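Local coordinates for Alr2269 protein (Nostoc sp., PDB 3MC8) that probably forms the periplasmic arm of three POTRA domains of an Omp85-type outer-membrane protein that takes part in beta-barrel protein assembly, at residues Leu68-Ser73 against Arg129-Val134; Ser141-Gln146 against Ala160-Ile165; Gln215-Val220 against Asp294-Asn299; Arg229-Gln234 against Asn303-Ser308; Tyr250-Glu255 against Gln274-Thr279. One frame throughout, in Å; residues are numbered along the deposited sequence.

Interaction 1 (Leu68-Ser73 against Arg129-Val134); sequences LVRPQS and RVSFIV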
# COMPACT_ATOMS: atom_id res chain seq x y z
N LEU A 68 -20.83 29.54 5.33
CA LEU A 68 -21.17 28.83 6.56
C LEU A 68 -20.64 27.39 6.52
O LEU A 68 -20.53 26.79 5.46
CB LEU A 68 -22.70 28.78 6.76
CG LEU A 68 -23.55 30.05 6.59
CD1 LEU A 68 -24.93 29.70 6.02
CD2 LEU A 68 -23.72 30.80 7.94
N VAL A 69 -20.37 26.83 7.70
CA VAL A 69 -19.89 25.48 7.83
C VAL A 69 -20.73 24.73 8.84
O VAL A 69 -20.76 25.12 9.98
CB VAL A 69 -18.44 25.45 8.33
CG1 VAL A 69 -17.93 24.00 8.26
CG2 VAL A 69 -17.56 26.43 7.53
N ARG A 70 -21.36 23.64 8.42
CA ARG A 70 -22.37 22.91 9.18
C ARG A 70 -21.94 21.46 9.29
O ARG A 70 -21.26 20.98 8.40
CB ARG A 70 -23.70 22.85 8.41
CG ARG A 70 -24.53 24.11 8.29
CD ARG A 70 -25.77 23.88 7.35
NE ARG A 70 -26.56 25.12 7.23
CZ ARG A 70 -26.77 25.84 6.12
NH1 ARG A 70 -26.30 25.46 4.94
NH2 ARG A 70 -27.51 26.96 6.19
N PRO A 71 -22.38 20.75 10.34
CA PRO A 71 -22.35 19.28 10.38
C PRO A 71 -23.39 18.72 9.46
O PRO A 71 -24.44 19.32 9.32
CB PRO A 71 -22.75 18.93 11.81
CG PRO A 71 -22.82 20.21 12.57
CD PRO A 71 -22.59 21.36 11.67
N GLN A 72 -23.13 17.57 8.85
CA GLN A 72 -24.17 16.90 8.09
C GLN A 72 -25.19 16.36 9.07
O GLN A 72 -26.39 16.39 8.84
CB GLN A 72 -23.60 15.76 7.26
CG GLN A 72 -24.62 15.16 6.28
CD GLN A 72 -24.06 14.03 5.43
OE1 GLN A 72 -22.94 13.56 5.67
NE2 GLN A 72 -24.84 13.59 4.44
N SER A 73 -24.66 15.86 10.18
CA SER A 73 -25.44 15.24 11.24
C SER A 73 -24.61 15.36 12.51
O SER A 73 -23.37 15.26 12.47
CB SER A 73 -25.69 13.76 10.95
OG SER A 73 -24.46 13.03 10.92
N ARG A 129 -24.75 32.30 -0.91
CA ARG A 129 -24.26 31.94 0.38
C ARG A 129 -23.92 30.47 0.29
O ARG A 129 -24.77 29.64 -0.03
CB ARG A 129 -25.24 32.29 1.51
CG ARG A 129 -26.30 31.31 1.83
CD ARG A 129 -26.81 31.51 3.25
NE ARG A 129 -27.38 32.85 3.41
CZ ARG A 129 -28.64 33.20 3.07
NH1 ARG A 129 -29.48 32.31 2.55
NH2 ARG A 129 -29.05 34.44 3.26
N VAL A 130 -22.65 30.17 0.52
CA VAL A 130 -22.13 28.84 0.33
C VAL A 130 -22.01 28.15 1.65
O VAL A 130 -21.29 28.62 2.54
CB VAL A 130 -20.76 28.88 -0.23
CG1 VAL A 130 -20.22 27.47 -0.31
CG2 VAL A 130 -20.79 29.54 -1.58
N SER A 131 -22.70 27.04 1.80
CA SER A 131 -22.60 26.24 3.00
C SER A 131 -21.77 24.98 2.76
O SER A 131 -22.13 24.17 1.91
CB SER A 131 -23.98 25.80 3.42
OG SER A 131 -24.78 26.90 3.84
N PHE A 132 -20.69 24.82 3.50
CA PHE A 132 -19.96 23.57 3.49
C PHE A 132 -20.54 22.68 4.54
O PHE A 132 -20.53 23.02 5.71
CB PHE A 132 -18.48 23.82 3.73
CG PHE A 132 -17.84 24.57 2.61
CD1 PHE A 132 -17.63 23.96 1.38
CD2 PHE A 132 -17.51 25.89 2.75
CE1 PHE A 132 -17.08 24.63 0.33
CE2 PHE A 132 -16.95 26.58 1.69
CZ PHE A 132 -16.74 25.95 0.48
N ILE A 133 -21.09 21.57 4.10
CA ILE A 133 -21.71 20.57 4.95
C ILE A 133 -20.75 19.37 5.02
O ILE A 133 -20.55 18.66 4.02
CB ILE A 133 -23.07 20.10 4.33
CG1 ILE A 133 -24.07 21.26 4.26
CG2 ILE A 133 -23.67 18.96 5.11
CD1 ILE A 133 -25.21 20.98 3.32
N VAL A 134 -20.18 19.15 6.21
CA VAL A 134 -19.14 18.16 6.44
C VAL A 134 -19.57 17.12 7.44
O VAL A 134 -20.24 17.46 8.40
CB VAL A 134 -17.89 18.85 7.01
CG1 VAL A 134 -17.44 19.95 6.08
CG2 VAL A 134 -18.16 19.39 8.42
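Residues 68-71 and 129-134 run as neighbouring parallel strands, their short axes 29° apart and 4.6 Å at closest approach, with Leu68 paired to Ser131, Val69 to Phe132 and Arg70 to Ile133. Phe132 N donates to Leu68 O (2.8 Å) and Arg70 N to Phe132 O (2.9 Å), both nearly straight onto the carbonyl; Leu68 N to Val130 O and Val134 N to Arg70 O extend the same ladder. Past Pro71 the chain leaves the strand, and Gln72 N reaches Val134 O from well above that carbonyl's plane, 48° out of it. One sheet face carries Leu68, Arg70, Ser131 and Ile133. There Leu68 CD1 lies against Ser131 OG (3.6 Å) and Arg129 CD (3.8 Å), while the Arg129 guanidinium is held elsewhere by Glu122 and Glu66. The extended Arg70 chain carries its guanidinium to the neighbourhood of Ser131, where the modelled approach is doubtful. Ile133 CG2, anti to the backbone N, meets Gln72 CA at 3.7 Å, the two side chains crossing at about a right angle. The other face bears Val69 and Phe132, which pack on helices 78-87 and 98-109 respectively. Two helices laid on one face of a mixed sheet, whose first and last strands are parallel neighbours, make the beta-alpha-alpha-beta-beta fold of a POTRA domain.

Interaction 2 (Ser141-Gln146 against Ala160-Ile165); sequences SKVEIQ and ATADEI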
# COMPACT_ATOMS: atom_id res chain seq x y z
N SER A 141 -11.51 3.74 17.75
CA SER A 141 -11.50 2.66 18.78
C SER A 141 -10.20 1.85 18.66
O SER A 141 -9.35 1.93 19.56
CB SER A 141 -12.72 1.72 18.66
OG SER A 141 -13.70 2.21 17.76
N LYS A 142 -10.05 1.07 17.56
CA LYS A 142 -8.77 0.42 17.20
C LYS A 142 -8.49 0.25 15.69
O LYS A 142 -9.40 0.21 14.86
CB LYS A 142 -8.59 -0.94 17.91
CG LYS A 142 -9.55 -2.06 17.50
CD LYS A 142 -9.10 -3.50 17.98
CE LYS A 142 -7.97 -3.57 19.07
NZ LYS A 142 -6.57 -3.69 18.50
N VAL A 143 -7.19 0.15 15.37
CA VAL A 143 -6.68 -0.23 14.06
C VAL A 143 -6.45 -1.74 14.06
O VAL A 143 -5.65 -2.28 14.85
CB VAL A 143 -5.34 0.49 13.71
CG1 VAL A 143 -4.79 0.02 12.38
CG2 VAL A 143 -5.52 1.98 13.66
N GLU A 144 -7.15 -2.42 13.15
CA GLU A 144 -7.07 -3.86 12.95
C GLU A 144 -6.30 -4.17 11.64
O GLU A 144 -6.58 -3.54 10.61
CB GLU A 144 -8.50 -4.37 12.82
CG GLU A 144 -8.79 -5.69 13.44
CD GLU A 144 -10.24 -6.10 13.22
OE1 GLU A 144 -10.76 -5.92 12.09
OE2 GLU A 144 -10.87 -6.59 14.18
N ILE A 145 -5.34 -5.10 11.66
CA ILE A 145 -4.59 -5.51 10.44
C ILE A 145 -5.10 -6.83 9.96
O ILE A 145 -5.16 -7.77 10.71
CB ILE A 145 -3.09 -5.77 10.66
CG1 ILE A 145 -2.32 -4.48 10.94
CG2 ILE A 145 -2.47 -6.40 9.43
CD1 ILE A 145 -0.88 -4.73 11.25
N GLN A 146 -5.42 -6.92 8.69
CA GLN A 146 -6.00 -8.13 8.19
C GLN A 146 -5.04 -8.66 7.12
O GLN A 146 -4.94 -8.10 6.03
CB GLN A 146 -7.38 -7.77 7.66
CG GLN A 146 -8.40 -8.84 7.75
CD GLN A 146 -8.58 -9.52 6.42
OE1 GLN A 146 -9.71 -9.75 5.96
NE2 GLN A 146 -7.45 -9.81 5.77
N ALA A 160 0.32 -7.59 18.44
CA ALA A 160 0.56 -6.32 19.12
C ALA A 160 1.09 -5.23 18.17
O ALA A 160 1.40 -4.11 18.62
CB ALA A 160 1.54 -6.52 20.28
N THR A 161 1.17 -5.52 16.87
CA THR A 161 1.81 -4.58 15.94
C THR A 161 0.88 -3.40 15.68
O THR A 161 1.28 -2.27 15.89
CB THR A 161 2.31 -5.25 14.62
OG1 THR A 161 3.01 -6.47 14.91
CG2 THR A 161 3.26 -4.31 13.90
N ALA A 162 -0.36 -3.65 15.25
CA ALA A 162 -1.30 -2.56 14.98
C ALA A 162 -1.32 -1.61 16.19
O ALA A 162 -0.97 -0.41 16.07
CB ALA A 162 -2.69 -3.09 14.67
N ASP A 163 -1.68 -2.16 17.36
CA ASP A 163 -1.78 -1.36 18.57
C ASP A 163 -0.41 -0.76 18.87
O ASP A 163 -0.33 0.42 19.15
CB ASP A 163 -2.36 -2.14 19.76
CG ASP A 163 -3.73 -2.76 19.45
OD1 ASP A 163 -4.30 -2.43 18.40
OD2 ASP A 163 -4.22 -3.61 20.24
N GLU A 164 0.68 -1.49 18.75
CA GLU A 164 1.96 -0.81 19.03
C GLU A 164 2.08 0.49 18.23
O GLU A 164 2.59 1.48 18.73
CB GLU A 164 3.19 -1.69 18.79
CG GLU A 164 3.65 -2.44 20.03
CD GLU A 164 4.48 -3.67 19.72
OE1 GLU A 164 5.43 -3.55 18.92
OE2 GLU A 164 4.17 -4.76 20.28
N ILE A 165 1.57 0.51 17.00
CA ILE A 165 1.86 1.59 16.06
C ILE A 165 0.82 2.69 16.12
O ILE A 165 1.13 3.88 16.11
CB ILE A 165 1.91 1.05 14.61
CG1 ILE A 165 3.29 0.46 14.31
CG2 ILE A 165 1.62 2.14 13.60
CD1 ILE A 165 3.25 -0.45 13.13
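Lys142 and Asp163 form the polar half of this contact: NZ of Lys142 lies 2.6 Å from Asp163 OD1, on the syn lone pair of that oxygen, and makes a weaker bond to OD2 of the same carboxylate at 2.9 Å. The lysine chain arrives bent, with its last two torsions curling the ammonium group toward the helix. The apolar half centres on the methyl of Ala162, which faces the strand and packs on Ile145 CG1 (4.0 Å) and, more loosely, on Val143 CG1 (4.4 Å). One layer further out, the hydroxyl of Tyr170 is hydrogen-bonded both to Asp163 OD1 and to Val143 N, so a single side chain ties the carboxylate to the strand backbone. The segment axes of strand 142-146 and helix 160-165 pass 7.6 Å apart at 143°, running roughly against each other. In the POTRA domain that holds them, strand 142-147 edges the sheet beside strand 211-217, and Ile145 also touches Leu186 of helix 176-192, joining both helices to the same sheet face.

Interaction 3 (Gln215-Val220 against Asp294-Asn299); sequences QVAEGV and DPTKVN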
# COMPACT_ATOMS: atom_id res chain seq x y z
N GLN A 215 -6.05 -3.94 5.10
CA GLN A 215 -5.77 -5.20 4.43
C GLN A 215 -4.32 -5.12 4.06
O GLN A 215 -3.90 -4.10 3.51
CB GLN A 215 -6.53 -5.34 3.13
CG GLN A 215 -8.02 -5.12 3.24
CD GLN A 215 -8.78 -6.37 3.05
OE1 GLN A 215 -9.44 -6.57 2.02
NE2 GLN A 215 -8.70 -7.25 4.03
N VAL A 216 -3.56 -6.18 4.33
CA VAL A 216 -2.15 -6.19 3.98
C VAL A 216 -1.84 -7.44 3.16
O VAL A 216 -2.19 -8.54 3.56
CB VAL A 216 -1.26 -6.10 5.22
CG1 VAL A 216 0.20 -6.10 4.82
CG2 VAL A 216 -1.60 -4.83 5.99
N ALA A 217 -1.27 -7.25 1.97
CA ALA A 217 -0.86 -8.34 1.11
C ALA A 217 0.61 -8.42 1.35
O ALA A 217 1.36 -7.49 1.01
CB ALA A 217 -1.13 -8.05 -0.33
N GLU A 218 1.03 -9.52 1.99
CA GLU A 218 2.37 -9.58 2.55
C GLU A 218 3.40 -10.11 1.59
O GLU A 218 4.59 -9.91 1.81
CB GLU A 218 2.36 -10.40 3.82
CG GLU A 218 1.77 -9.66 5.01
CD GLU A 218 1.57 -10.54 6.25
OE1 GLU A 218 1.36 -11.77 6.10
OE2 GLU A 218 1.60 -9.96 7.38
N GLY A 219 2.97 -10.78 0.53
CA GLY A 219 3.90 -11.31 -0.46
C GLY A 219 3.88 -12.82 -0.60
O GLY A 219 4.93 -13.48 -0.74
N VAL A 220 2.68 -13.35 -0.60
CA VAL A 220 2.49 -14.77 -0.68
C VAL A 220 2.98 -15.23 -2.02
O VAL A 220 2.68 -14.61 -3.02
CB VAL A 220 1.00 -15.13 -0.49
CG1 VAL A 220 0.77 -16.58 -0.81
CG2 VAL A 220 0.56 -14.81 0.94
N ASP A 294 -2.70 -14.74 -9.63
CA ASP A 294 -3.27 -13.86 -8.64
C ASP A 294 -2.27 -12.72 -8.44
O ASP A 294 -1.15 -12.96 -8.00
CB ASP A 294 -3.54 -14.57 -7.31
CG ASP A 294 -4.29 -13.68 -6.32
OD1 ASP A 294 -4.23 -12.42 -6.46
OD2 ASP A 294 -4.96 -14.24 -5.41
N PRO A 295 -2.68 -11.47 -8.76
CA PRO A 295 -1.77 -10.31 -8.68
C PRO A 295 -1.42 -9.82 -7.29
O PRO A 295 -0.52 -8.99 -7.16
CB PRO A 295 -2.55 -9.19 -9.40
CG PRO A 295 -3.68 -9.88 -10.10
CD PRO A 295 -4.00 -11.09 -9.29
N THR A 296 -2.15 -10.29 -6.27
CA THR A 296 -1.70 -10.09 -4.89
C THR A 296 -0.39 -10.85 -4.66
O THR A 296 0.52 -10.39 -3.97
CB THR A 296 -2.74 -10.57 -3.84
OG1 THR A 296 -3.48 -11.68 -4.35
CG2 THR A 296 -3.69 -9.45 -3.49
N LYS A 297 -0.31 -12.02 -5.27
CA LYS A 297 0.83 -12.89 -5.10
C LYS A 297 1.91 -12.64 -6.12
O LYS A 297 1.78 -11.80 -7.03
CB LYS A 297 0.37 -14.34 -5.20
CG LYS A 297 -0.76 -14.68 -4.27
CD LYS A 297 -1.11 -16.12 -4.44
CE LYS A 297 -2.03 -16.60 -3.35
NZ LYS A 297 -2.31 -18.04 -3.50
N VAL A 298 2.98 -13.41 -5.96
CA VAL A 298 4.16 -13.32 -6.77
C VAL A 298 4.61 -14.73 -7.24
O VAL A 298 4.31 -15.76 -6.65
CB VAL A 298 5.26 -12.57 -5.96
CG1 VAL A 298 5.64 -13.33 -4.72
CG2 VAL A 298 6.45 -12.36 -6.78
N ASN A 299 5.30 -14.78 -8.36
CA ASN A 299 5.96 -15.98 -8.78
C ASN A 299 7.41 -15.74 -8.59
O ASN A 299 7.88 -14.66 -8.86
CB ASN A 299 5.67 -16.22 -10.24
CG ASN A 299 4.26 -16.70 -10.46
OD1 ASN A 299 3.59 -17.11 -9.52
ND2 ASN A 299 3.79 -16.66 -11.69
O HOH W 1 0.47 -11.52 -0.76
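The carbonyl group of Val220 is the flat group at the centre: Val298 N approaches its oxygen in the carbonyl plane at 3.2 Å, with an N-H...O angle of 150°. Lys297 CB and Val298 CG1 lie on opposite sides of that plane, the valine methyl 3.6 Å from Val220 O, so the oxygen is flanked on both faces by carbon. A second flat group, the Asp294 carboxylate, shapes the turn: Thr296 N meets Asp294 OD1 at 3.0 Å from above the carboxylate plane, 38° out of it. This Asx turn overlaps the type I beta turn Asp294-Lys297 that leads into strand 298-306. The contact joins two consecutive POTRA domains, since strand 211-217 is the middle strand of the second domain's sheet and strand 298-306 belongs to the last. Lys297 runs extended alongside Val220, both side chains pointing the same way, and its CE reaches Val220 CG1 at 3.8 Å. At the other end Ala217 CB touches Thr296 CG2 at 4.3 Å. A water donates weakly to Thr296 O and accepts from Val220 N at 2.9 Å, bridging the two backbones. Gly219, at a positive phi of 119°, turns the linker, while the carboxylate of the preceding Glu218 is hydrogen-bonded by Asn148, Tyr190 and Ser155 of the central domain.

Interaction 4 (Arg229-Gln234 against Asn303-Ser308); sequences RNKEGQ and NVVERS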
# COMPACT_ATOMS: atom_id res chain seq x y z
N ARG A 229 20.21 -19.53 -17.39
CA ARG A 229 20.74 -18.59 -18.36
C ARG A 229 22.25 -18.73 -18.53
O ARG A 229 22.91 -19.54 -17.85
CB ARG A 229 20.46 -17.17 -17.93
CG ARG A 229 19.00 -16.83 -17.59
CD ARG A 229 19.02 -15.39 -17.07
NE ARG A 229 17.75 -14.85 -16.59
CZ ARG A 229 16.69 -14.59 -17.35
NH1 ARG A 229 16.68 -14.87 -18.65
NH2 ARG A 229 15.60 -14.07 -16.80
N ASN A 230 22.78 -17.95 -19.47
CA ASN A 230 24.23 -17.79 -19.65
C ASN A 230 24.72 -16.59 -18.85
O ASN A 230 23.93 -15.79 -18.34
CB ASN A 230 24.60 -17.66 -21.12
CG ASN A 230 24.01 -16.42 -21.80
OD1 ASN A 230 23.90 -15.35 -21.19
ND2 ASN A 230 23.64 -16.56 -23.06
N LYS A 231 26.05 -16.48 -18.76
CA LYS A 231 26.71 -15.36 -18.05
C LYS A 231 26.24 -14.00 -18.52
O LYS A 231 26.36 -13.01 -17.79
CB LYS A 231 28.23 -15.41 -18.23
CG LYS A 231 28.90 -16.74 -17.88
CD LYS A 231 30.15 -16.52 -16.97
CE LYS A 231 31.23 -15.56 -17.54
NZ LYS A 231 32.57 -15.83 -16.91
N GLU A 232 25.72 -13.95 -19.74
CA GLU A 232 25.33 -12.70 -20.38
C GLU A 232 23.92 -12.25 -19.99
O GLU A 232 23.56 -11.10 -20.21
CB GLU A 232 25.47 -12.80 -21.91
CG GLU A 232 26.92 -12.78 -22.42
CD GLU A 232 27.60 -14.15 -22.43
OE1 GLU A 232 27.79 -14.73 -21.34
OE2 GLU A 232 27.96 -14.63 -23.53
N GLY A 233 23.13 -13.16 -19.42
CA GLY A 233 21.79 -12.82 -18.90
C GLY A 233 20.69 -13.37 -19.78
O GLY A 233 19.50 -13.17 -19.51
N GLN A 234 21.09 -14.10 -20.81
CA GLN A 234 20.20 -14.47 -21.89
C GLN A 234 19.68 -15.87 -21.65
O GLN A 234 20.28 -16.63 -20.89
CB GLN A 234 20.96 -14.38 -23.21
CG GLN A 234 21.67 -13.01 -23.40
CD GLN A 234 20.71 -11.83 -23.16
OE1 GLN A 234 19.76 -11.63 -23.92
NE2 GLN A 234 20.96 -11.07 -22.09
N ASN A 303 17.09 -18.09 -10.89
CA ASN A 303 17.86 -18.00 -12.13
C ASN A 303 19.27 -18.45 -11.84
O ASN A 303 19.87 -18.01 -10.86
CB ASN A 303 17.94 -16.55 -12.63
CG ASN A 303 16.60 -15.95 -12.88
OD1 ASN A 303 15.85 -16.40 -13.75
ND2 ASN A 303 16.27 -14.93 -12.12
N VAL A 304 19.83 -19.24 -12.73
CA VAL A 304 21.03 -19.99 -12.40
C VAL A 304 21.94 -20.03 -13.60
O VAL A 304 21.51 -20.31 -14.69
CB VAL A 304 20.62 -21.44 -12.03
CG1 VAL A 304 21.73 -22.34 -12.32
CG2 VAL A 304 20.27 -21.52 -10.57
N VAL A 305 23.21 -19.72 -13.43
CA VAL A 305 24.16 -19.87 -14.53
C VAL A 305 25.04 -21.05 -14.22
O VAL A 305 25.75 -21.03 -13.23
CB VAL A 305 25.06 -18.66 -14.70
CG1 VAL A 305 26.04 -18.95 -15.85
CG2 VAL A 305 24.23 -17.42 -14.95
N GLU A 306 24.97 -22.08 -15.07
CA GLU A 306 25.68 -23.33 -14.82
C GLU A 306 27.19 -23.20 -14.97
O GLU A 306 27.67 -22.46 -15.80
CB GLU A 306 25.15 -24.44 -15.71
CG GLU A 306 24.19 -25.32 -14.97
CD GLU A 306 23.54 -26.41 -15.79
OE1 GLU A 306 23.34 -26.27 -17.03
OE2 GLU A 306 23.20 -27.41 -15.14
N ARG A 307 27.92 -23.93 -14.14
CA ARG A 307 29.37 -23.78 -14.06
C ARG A 307 30.12 -24.40 -15.24
O ARG A 307 30.04 -25.60 -15.50
CB ARG A 307 29.89 -24.39 -12.76
CG ARG A 307 31.30 -23.94 -12.42
CD ARG A 307 31.35 -23.11 -11.16
NE ARG A 307 31.76 -23.87 -9.98
CZ ARG A 307 32.95 -23.81 -9.40
NH1 ARG A 307 33.92 -23.02 -9.88
NH2 ARG A 307 33.19 -24.57 -8.33
N SER A 308 30.86 -23.55 -15.94
CA SER A 308 31.78 -23.97 -17.00
C SER A 308 32.92 -24.87 -16.48
O SER A 308 33.35 -24.73 -15.33
CB SER A 308 32.40 -22.73 -17.68
OG SER A 308 32.34 -22.85 -19.09
O HOH W 2 23.19 -22.23 -17.27
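Arg229 and Asn303 lie side by side with their side chains pointing the same way, the guanidinium and amide planes 33° apart. Their polar ends are near without bonding: Arg229 NE stands 3.8 Å from Asn303 OD1, while the guanidinium pairs instead with Asp235 and the Asn303 amide donates to Asn286. With CG anti to its carbonyl carbon (chi1 -52°) and the chain extended to NE, Arg229 runs back along the strand to come alongside Asn303. On the same side, two residues along from Asn303, Val305 sets its two methyls against the turn backbone: CG2 is 3.8 Å from Asn230 O and CG1 3.8 Å from Lys231 N. The Lys231 side chain crosses Val305 at about a right angle, CG to CG1 4.1 Å. Arg229 N donates to Val304 O at 3.1 Å; one step on, a water takes over, donating to Arg229 O and accepting from Glu306 N, each at 2.8 Å. Asn230 OD1 accepts from Gln234 N, just past the type I turn Asn230-Gly233, with weaker bonds from Glu232 N and Gly233 N. Strand 221-229 thus peels away from its parallel neighbour 298-306, which continues on its other flank beside strand 282-291, while Val304 reaches Phe228 and Phe282 of these two strands.

Interaction 5 (Tyr250-Glu255 against Gln274-Thr279); sequences YIITRE and QRVFGT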
# COMPACT_ATOMS: atom_id res chain seq x y z
N TYR A 250 15.39 -30.31 -9.52
CA TYR A 250 15.28 -30.77 -8.15
C TYR A 250 16.55 -30.48 -7.35
O TYR A 250 16.52 -30.30 -6.15
CB TYR A 250 14.94 -32.24 -8.14
CG TYR A 250 14.94 -32.92 -6.81
CD1 TYR A 250 13.90 -32.75 -5.92
CD2 TYR A 250 15.98 -33.76 -6.45
CE1 TYR A 250 13.89 -33.40 -4.69
CE2 TYR A 250 15.97 -34.41 -5.23
CZ TYR A 250 14.93 -34.21 -4.35
OH TYR A 250 14.94 -34.85 -3.14
N ILE A 251 17.68 -30.42 -8.01
CA ILE A 251 18.91 -30.22 -7.28
C ILE A 251 18.98 -28.81 -6.76
O ILE A 251 19.65 -28.55 -5.75
CB ILE A 251 20.14 -30.58 -8.14
CG1 ILE A 251 20.29 -32.10 -8.12
CG2 ILE A 251 21.43 -29.92 -7.59
CD1 ILE A 251 20.50 -32.66 -9.44
N ILE A 252 18.31 -27.91 -7.45
CA ILE A 252 18.20 -26.55 -7.00
C ILE A 252 17.10 -26.43 -5.96
O ILE A 252 17.34 -25.97 -4.86
CB ILE A 252 17.87 -25.64 -8.16
CG1 ILE A 252 19.12 -25.39 -9.01
CG2 ILE A 252 17.34 -24.34 -7.64
CD1 ILE A 252 19.10 -26.02 -10.29
N THR A 253 15.89 -26.87 -6.28
CA THR A 253 14.76 -26.62 -5.41
C THR A 253 14.85 -27.33 -4.08
O THR A 253 14.26 -26.87 -3.10
CB THR A 253 13.42 -26.94 -6.05
OG1 THR A 253 13.30 -28.36 -6.22
CG2 THR A 253 13.25 -26.22 -7.41
N ARG A 254 15.60 -28.42 -3.97
CA ARG A 254 15.66 -29.04 -2.67
C ARG A 254 16.56 -28.28 -1.71
O ARG A 254 16.57 -28.56 -0.52
CB ARG A 254 16.11 -30.45 -2.78
CG ARG A 254 17.55 -30.64 -3.09
CD ARG A 254 17.78 -32.15 -3.13
NE ARG A 254 19.20 -32.39 -3.23
CZ ARG A 254 19.81 -33.47 -2.80
NH1 ARG A 254 19.13 -34.46 -2.23
NH2 ARG A 254 21.11 -33.55 -2.96
N GLU A 255 17.32 -27.34 -2.23
CA GLU A 255 18.12 -26.48 -1.40
C GLU A 255 17.35 -25.22 -1.02
O GLU A 255 17.89 -24.35 -0.40
CB GLU A 255 19.38 -26.07 -2.15
CG GLU A 255 20.25 -27.22 -2.56
CD GLU A 255 20.76 -28.07 -1.38
OE1 GLU A 255 20.80 -27.57 -0.23
OE2 GLU A 255 21.15 -29.26 -1.62
N GLN A 274 22.08 -18.73 -1.15
CA GLN A 274 23.43 -19.04 -0.72
C GLN A 274 23.64 -20.56 -0.69
O GLN A 274 24.70 -21.06 -0.96
CB GLN A 274 23.70 -18.44 0.66
CG GLN A 274 24.30 -17.05 0.63
CD GLN A 274 24.45 -16.46 2.02
OE1 GLN A 274 24.75 -17.18 2.99
NE2 GLN A 274 24.23 -15.14 2.14
N ARG A 275 22.59 -21.27 -0.35
CA ARG A 275 22.66 -22.68 -0.17
C ARG A 275 22.67 -23.40 -1.51
O ARG A 275 23.38 -24.39 -1.67
CB ARG A 275 21.47 -23.12 0.70
CG ARG A 275 21.51 -24.55 0.96
CD ARG A 275 20.48 -25.14 1.90
NE ARG A 275 20.06 -24.32 3.01
CZ ARG A 275 19.02 -23.49 3.00
NH1 ARG A 275 18.30 -23.31 1.90
NH2 ARG A 275 18.72 -22.79 4.10
N VAL A 276 21.88 -22.92 -2.47
CA VAL A 276 21.98 -23.39 -3.86
C VAL A 276 23.40 -23.16 -4.36
O VAL A 276 24.03 -24.02 -4.95
CB VAL A 276 20.96 -22.63 -4.79
CG1 VAL A 276 21.30 -22.76 -6.25
CG2 VAL A 276 19.56 -23.11 -4.55
N PHE A 277 23.93 -21.98 -4.11
CA PHE A 277 25.28 -21.66 -4.54
C PHE A 277 26.31 -22.50 -3.86
O PHE A 277 27.36 -22.77 -4.42
CB PHE A 277 25.59 -20.23 -4.22
CG PHE A 277 26.77 -19.74 -4.92
CD1 PHE A 277 26.69 -19.42 -6.26
CD2 PHE A 277 27.99 -19.61 -4.26
CE1 PHE A 277 27.81 -18.95 -6.95
CE2 PHE A 277 29.11 -19.13 -4.93
CZ PHE A 277 29.03 -18.80 -6.28
N GLY A 278 26.02 -22.90 -2.64
CA GLY A 278 26.95 -23.68 -1.85
C GLY A 278 27.20 -25.07 -2.42
O GLY A 278 28.09 -25.77 -1.95
N THR A 279 26.42 -25.48 -3.42
CA THR A 279 26.57 -26.80 -4.00
C THR A 279 27.80 -26.90 -4.92
O THR A 279 28.18 -28.00 -5.29
CB THR A 279 25.34 -27.23 -4.82
OG1 THR A 279 25.16 -26.34 -5.92
CG2 THR A 279 24.09 -27.28 -3.99
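Ile252 and Val276 bring together the two helices of the last POTRA domain, 249-253 and 266-277, at their C-terminal ends. The close-packed part is largely apolar and faces the sheet. Val276 CG2, anti to the carbonyl carbon, sits 4.0 Å from Ile252 CG2, 3.6 Å from Ile252 O and 3.8 Å from Glu255 CB, so one methyl meets three groups of segment 250-255. Beneath it Phe282 of strand 282-291 touches both Ile252 and Val276, and Ile252 also reaches Val226 and Phe228, which makes this side buried. Glu255 is the central piece, meeting Arg275, Val276 and Thr279. Bent at chi2 (-60°), it rests OE1 against the aliphatic part of Arg275, 3.2 Å from CD, the carboxylate and guanidinium planes 31° apart and their charged atoms not in contact. The guanidinium addresses the backbone instead: Glu255 O lies at its edge, in plane, and takes Arg275 NH1 at 2.6 Å. That nitrogen also forms a salt bridge with Asp272, which should help fix the group's direction. Toward the outside the contact loosens along the partly exposed Arg275 and at Thr279, whose CG2 is 4.1 Å from Glu255 CG. Thr279 turns its hydroxyl back to donate from OG1 to Val276 O at 2.8 Å, and this carbonyl accepts from Thr279 N as well.

In the fold
The five contacts follow an elongated chain of three POTRA domains. Interaction 1 lies in the first and closes before interaction 2 opens in the second; their centres are 33 Å apart, although strands 127-136 and 142-147 are consecutive. Interactions 2 and 3 touch through neighbouring strands 142-147 and 211-217, where Gln146 O and Val216 N lie 2.9 Å apart. Interaction 3 ties the second domain to the third, and shares strand 298-306 with interaction 4, whose centre is 29 Å away. Interaction 5 falls within the chain spanned by both, its centre about 15 Å from that of interaction 4. Interactions 1 and 4, with centres 66 Å apart, thus mark distant parts of a modular arm rather than one globular core.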